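Local coordinates for protein putative PLP-dependent aminotransferase (Bacillus cereus ATCC 10987, PDB 3JU7) that probably acts as a pyridoxal-phosphate-dependent aminotransferase of the DegT/DnrJ/EryC1/StrS family and binds calcium in the crystal, at residues A240-G243 with I244-K248; V134-A137 with T138-S141. All blocks are in the same frame, centred on the assembly; numbering follows the deposited sequence.

Along the chain contact 2 comes first, in the loop between strand 130-133 and helix 146-153; contact 1 follows about a hundred residues later, on helix 237-248. Their centres lie about 24 Å apart and their nearest atoms about 16 Å, so the two do not touch, although both lie within the one aminotransferase family region. Contact 2, centred about 6 Å from the centre of the chain, is where the chain passes out of the strands into an interior loop; its backbone bonds to Leu82 on strand 80-84 and to Asp161 on strand 159-161. Contact 1 lies farther out, about 19 Å from that centre, where its helix packs against helices 19-28 and 36-48 and touches the second subunit through Ile242.

Contact 1. Residues A240-G243 with I244-K248; sequences AAIG and IATMK
Helix 237-248 runs through this contact, and its i to i+4 bonding joins residues 240-243 to the turn that follows. Ile244 N gives its hydrogen to Ala240 O at 2.8 Å, with an N-H...O angle of 162°; Ala245 N reaches Ala241 O and Met247 N reaches Gly243 O in the same way. The carbonyl of Ile242 is gripped twice. Thr246 N lies nearly along its C=O axis at 2.8 Å from Ile242 O, while Thr246 OG1, 2.9 Å from the same Ile242 O, donates from above the carbonyl plane, 47° out of it. This is the usual return of a helical threonine hydroxyl to the carbonyl one turn back. With chi1 at -58°, OG1 lies beside its own backbone N and faces that carbonyl, and the methyl CG2 is turned anti to the N. The CG2 branch of Ile242 comes alongside the hydroxyl, 4.0 Å from Thr246 OG1. On another side of the helix the CG1 branch of Ile244 folds back over Ala240 O, with CG1 3.5 Å from that oxygen. Ile244 also packs on Ile37 and Phe41 of helix 36-48 and on Glu21 of helix 19-28, and its side chain is about 8 Å from a bound calcium ion. Ile242, for its part, packs against Tyr238 of the second subunit.

Contact 2. Residues V134-A137 with T138-S141; sequences VPYA and TFGS
Tyr136 spreads its ring beneath the backbone of Thr138, and the CA of Thr138 sits over one face, 3.6 Å from the ring centroid and 17° off the normal, a CH-pi contact. The phenol end reaches farther along the chain: Phe139 N donates to Tyr136 OH at 3.1 Å in a nearly straight bond of 165°. Tyr136 CG is anti to the backbone N (chi1 166°), which sends the ring along the chain under residues 138 and 139. The two side chains of Tyr136 and Thr138 cross at about a right angle, Thr138 OG1 lying 3.6 Å from Tyr136 CD2. The methyl CG2 of Thr138 rests 3.4 Å above the plane of the Phe139 ring, offset toward its rim, and so Thr138 lies between the two aromatic side chains. Three weak backbone bonds bend the chain: Thr138 N to Tyr136 O at 2.8 Å, and, both to Ala137 O, Gly140 N at 3.1 Å and Ser141 N at 3.5 Å. Ser141 OG turns back to donate to Thr138 O, though the modelled length is doubtfully short. Farther out, the polar partner of the Thr138 hydroxyl is Trp112 O; Gln281 NE2 bonds Thr138 O, and Tyr113 OH bonds the serine hydroxyl. Backbone bonds tie Pro135 and Ala137 to Asp161 of strand 159-161, and Gly140 to Ile287. Phe139 and Gly140 both have positive phi, as the chain reverses here. The bend opens with an inverse gamma turn centred on Ala137, in the loop between strand 130-133 and helix 146-153.

Contact 1. Residues A240-G243 with I244-K248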
loop_
_atom_site.group_PDB
_atom_site.type_symbol
_atom_site.label_atom_id
_atom_site.label_comp_id
_atom_site.label_asym_id
_atom_site.label_seq_id
_atom_site.Cartn_x
_atom_site.Cartn_y
_atom_site.Cartn_z
ATOM N N ALA A 240 -0.402 -2.841 13.453
ATOM C CA ALA A 240 0.584 -3.485 14.369
ATOM C C ALA A 240 -0.054 -3.964 15.660
ATOM O O ALA A 240 0.326 -5.004 16.193
ATOM C CB ALA A 240 1.702 -2.553 14.691
ATOM N N ALA A 241 -1.009 -3.192 16.180
ATOM C CA ALA A 241 -1.748 -3.557 17.407
ATOM C C ALA A 241 -2.405 -4.931 17.243
ATOM O O ALA A 241 -2.267 -5.798 18.102
ATOM C CB ALA A 241 -2.822 -2.493 17.731
ATOM N N ILE A 242 -3.087 -5.134 16.111
ATOM C CA ILE A 242 -3.740 -6.409 15.854
ATOM C C ILE A 242 -2.663 -7.485 15.653
ATOM O O ILE A 242 -2.781 -8.585 16.173
ATOM C CB ILE A 242 -4.736 -6.349 14.661
ATOM C CG1 ILE A 242 -5.806 -5.280 14.950
ATOM C CG2 ILE A 242 -5.399 -7.700 14.469
ATOM C CD1 ILE A 242 -7.015 -5.323 14.091
ATOM N N GLY A 243 -1.595 -7.160 14.936
ATOM C CA GLY A 243 -0.518 -8.125 14.773
ATOM C C GLY A 243 0.019 -8.630 16.092
ATOM O O GLY A 243 0.213 -9.845 16.284
ATOM N N ILE A 244 0.272 -7.726 17.028
ATOM C CA ILE A 244 0.777 -8.158 18.345
ATOM C C ILE A 244 -0.184 -9.117 19.052
ATOM O O ILE A 244 0.249 -10.062 19.740
ATOM C CB ILE A 244 1.013 -6.949 19.310
ATOM C CG1 ILE A 244 2.265 -6.176 18.908
ATOM C CG2 ILE A 244 1.083 -7.405 20.834
ATOM C CD1 ILE A 244 2.422 -4.912 19.712
ATOM N N ALA A 245 -1.481 -8.835 18.946
ATOM C CA ALA A 245 -2.495 -9.655 19.599
ATOM C C ALA A 245 -2.584 -10.984 18.900
ATOM O O ALA A 245 -2.929 -11.977 19.522
ATOM C CB ALA A 245 -3.896 -8.948 19.611
ATOM N N THR A 246 -2.334 -10.985 17.593
ATOM C CA THR A 246 -2.358 -12.203 16.834
ATOM C C THR A 246 -1.163 -13.091 17.196
ATOM O O THR A 246 -1.289 -14.309 17.140
ATOM C CB THR A 246 -2.373 -11.928 15.341
ATOM O OG1 THR A 246 -3.514 -11.128 15.036
ATOM C CG2 THR A 246 -2.430 -13.246 14.527
HETATM N N MSE A 247 -0.025 -12.488 17.572
HETATM C CA MSE A 247 1.107 -13.245 18.070
HETATM C C MSE A 247 0.737 -13.950 19.363
HETATM O O MSE A 247 1.177 -15.064 19.586
HETATM C CB MSE A 247 2.366 -12.378 18.344
HETATM C CG MSE A 247 3.127 -11.904 17.120
HETATM SE SE MSE A 247 4.025 -13.350 16.207
HETATM C CE MSE A 247 5.235 -13.742 17.662
ATOM N N LYS A 248 -0.032 -13.314 20.234
ATOM C CA LYS A 248 -0.326 -13.967 21.502
ATOM C C LYS A 248 -1.312 -15.145 21.325
ATOM O O LYS A 248 -1.255 -16.132 22.062
ATOM C CB LYS A 248 -0.711 -12.942 22.591
ATOM C CG LYS A 248 -2.173 -12.507 22.707
ATOM C CD LYS A 248 -2.407 -11.440 23.852
ATOM C CE LYS A 248 -3.648 -10.502 23.552
ATOM N NZ LYS A 248 -3.997 -9.456 24.576
#

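Contact 2. Residues V134-A137 with T138-S141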
loop_
_atom_site.group_PDB
_atom_site.type_symbol
_atom_site.label_atom_id
_atom_site.label_comp_id
_atom_site.label_asym_id
_atom_site.label_seq_id
_atom_site.Cartn_x
_atom_site.Cartn_y
_atom_site.Cartn_z
ATOM N N VAL A 134 12.274 -15.173 -8.297
ATOM C CA VAL A 134 11.220 -14.998 -7.302
ATOM C C VAL A 134 10.454 -16.316 -7.175
ATOM O O VAL A 134 9.432 -16.521 -7.837
ATOM C CB VAL A 134 10.289 -13.829 -7.700
ATOM C CG1 VAL A 134 9.242 -13.515 -6.596
ATOM C CG2 VAL A 134 11.124 -12.592 -8.033
ATOM N N PRO A 135 10.962 -17.228 -6.342
ATOM C CA PRO A 135 10.214 -18.463 -6.124
ATOM C C PRO A 135 9.037 -18.225 -5.186
ATOM O O PRO A 135 9.030 -17.246 -4.396
ATOM C CB PRO A 135 11.250 -19.399 -5.480
ATOM C CG PRO A 135 12.192 -18.491 -4.816
ATOM C CD PRO A 135 12.213 -17.201 -5.561
ATOM N N TYR A 136 8.038 -19.096 -5.304
ATOM C CA TYR A 136 6.889 -19.107 -4.382
ATOM C C TYR A 136 6.872 -20.379 -3.524
ATOM O O TYR A 136 6.945 -21.475 -4.043
ATOM C CB TYR A 136 5.632 -18.984 -5.211
ATOM C CG TYR A 136 4.342 -19.306 -4.518
ATOM C CD1 TYR A 136 4.056 -18.820 -3.261
ATOM C CD2 TYR A 136 3.371 -20.055 -5.164
ATOM C CE1 TYR A 136 2.840 -19.117 -2.644
ATOM C CE2 TYR A 136 2.160 -20.351 -4.550
ATOM C CZ TYR A 136 1.896 -19.891 -3.295
ATOM O OH TYR A 136 0.686 -20.225 -2.679
ATOM N N ALA A 137 6.793 -20.232 -2.211
ATOM C CA ALA A 137 6.768 -21.382 -1.311
ATOM C C ALA A 137 5.319 -21.899 -1.283
ATOM O O ALA A 137 4.558 -21.711 -0.316
ATOM C CB ALA A 137 7.265 -20.991 0.070
ATOM N N THR A 138 4.969 -22.565 -2.375
ATOM C CA THR A 138 3.596 -22.948 -2.694
ATOM C C THR A 138 2.809 -23.481 -1.514
ATOM O O THR A 138 3.245 -24.422 -0.833
ATOM C CB THR A 138 3.598 -24.020 -3.825
ATOM O OG1 THR A 138 4.391 -23.527 -4.897
ATOM C CG2 THR A 138 2.191 -24.372 -4.301
ATOM N N PHE A 139 1.663 -22.835 -1.301
ATOM C CA PHE A 139 0.654 -23.212 -0.295
ATOM C C PHE A 139 1.190 -23.244 1.147
ATOM O O PHE A 139 0.773 -24.064 1.962
ATOM C CB PHE A 139 -0.031 -24.517 -0.684
ATOM C CG PHE A 139 -0.643 -24.528 -2.110
ATOM C CD1 PHE A 139 -1.320 -23.448 -2.615
ATOM C CD2 PHE A 139 -0.596 -25.675 -2.880
ATOM C CE1 PHE A 139 -1.905 -23.486 -3.873
ATOM C CE2 PHE A 139 -1.179 -25.725 -4.119
ATOM C CZ PHE A 139 -1.834 -24.624 -4.622
ATOM N N GLY A 140 2.105 -22.333 1.457
ATOM C CA GLY A 140 2.588 -22.153 2.845
ATOM C C GLY A 140 3.431 -23.327 3.296
ATOM O O GLY A 140 3.374 -23.761 4.421
ATOM N N SER A 141 4.254 -23.839 2.403
ATOM C CA SER A 141 4.945 -25.078 2.657
ATOM C C SER A 141 6.425 -24.835 2.774
ATOM O O SER A 141 6.926 -23.715 2.549
ATOM C CB SER A 141 4.647 -26.068 1.524
ATOM O OG SER A 141 5.178 -25.600 0.312
#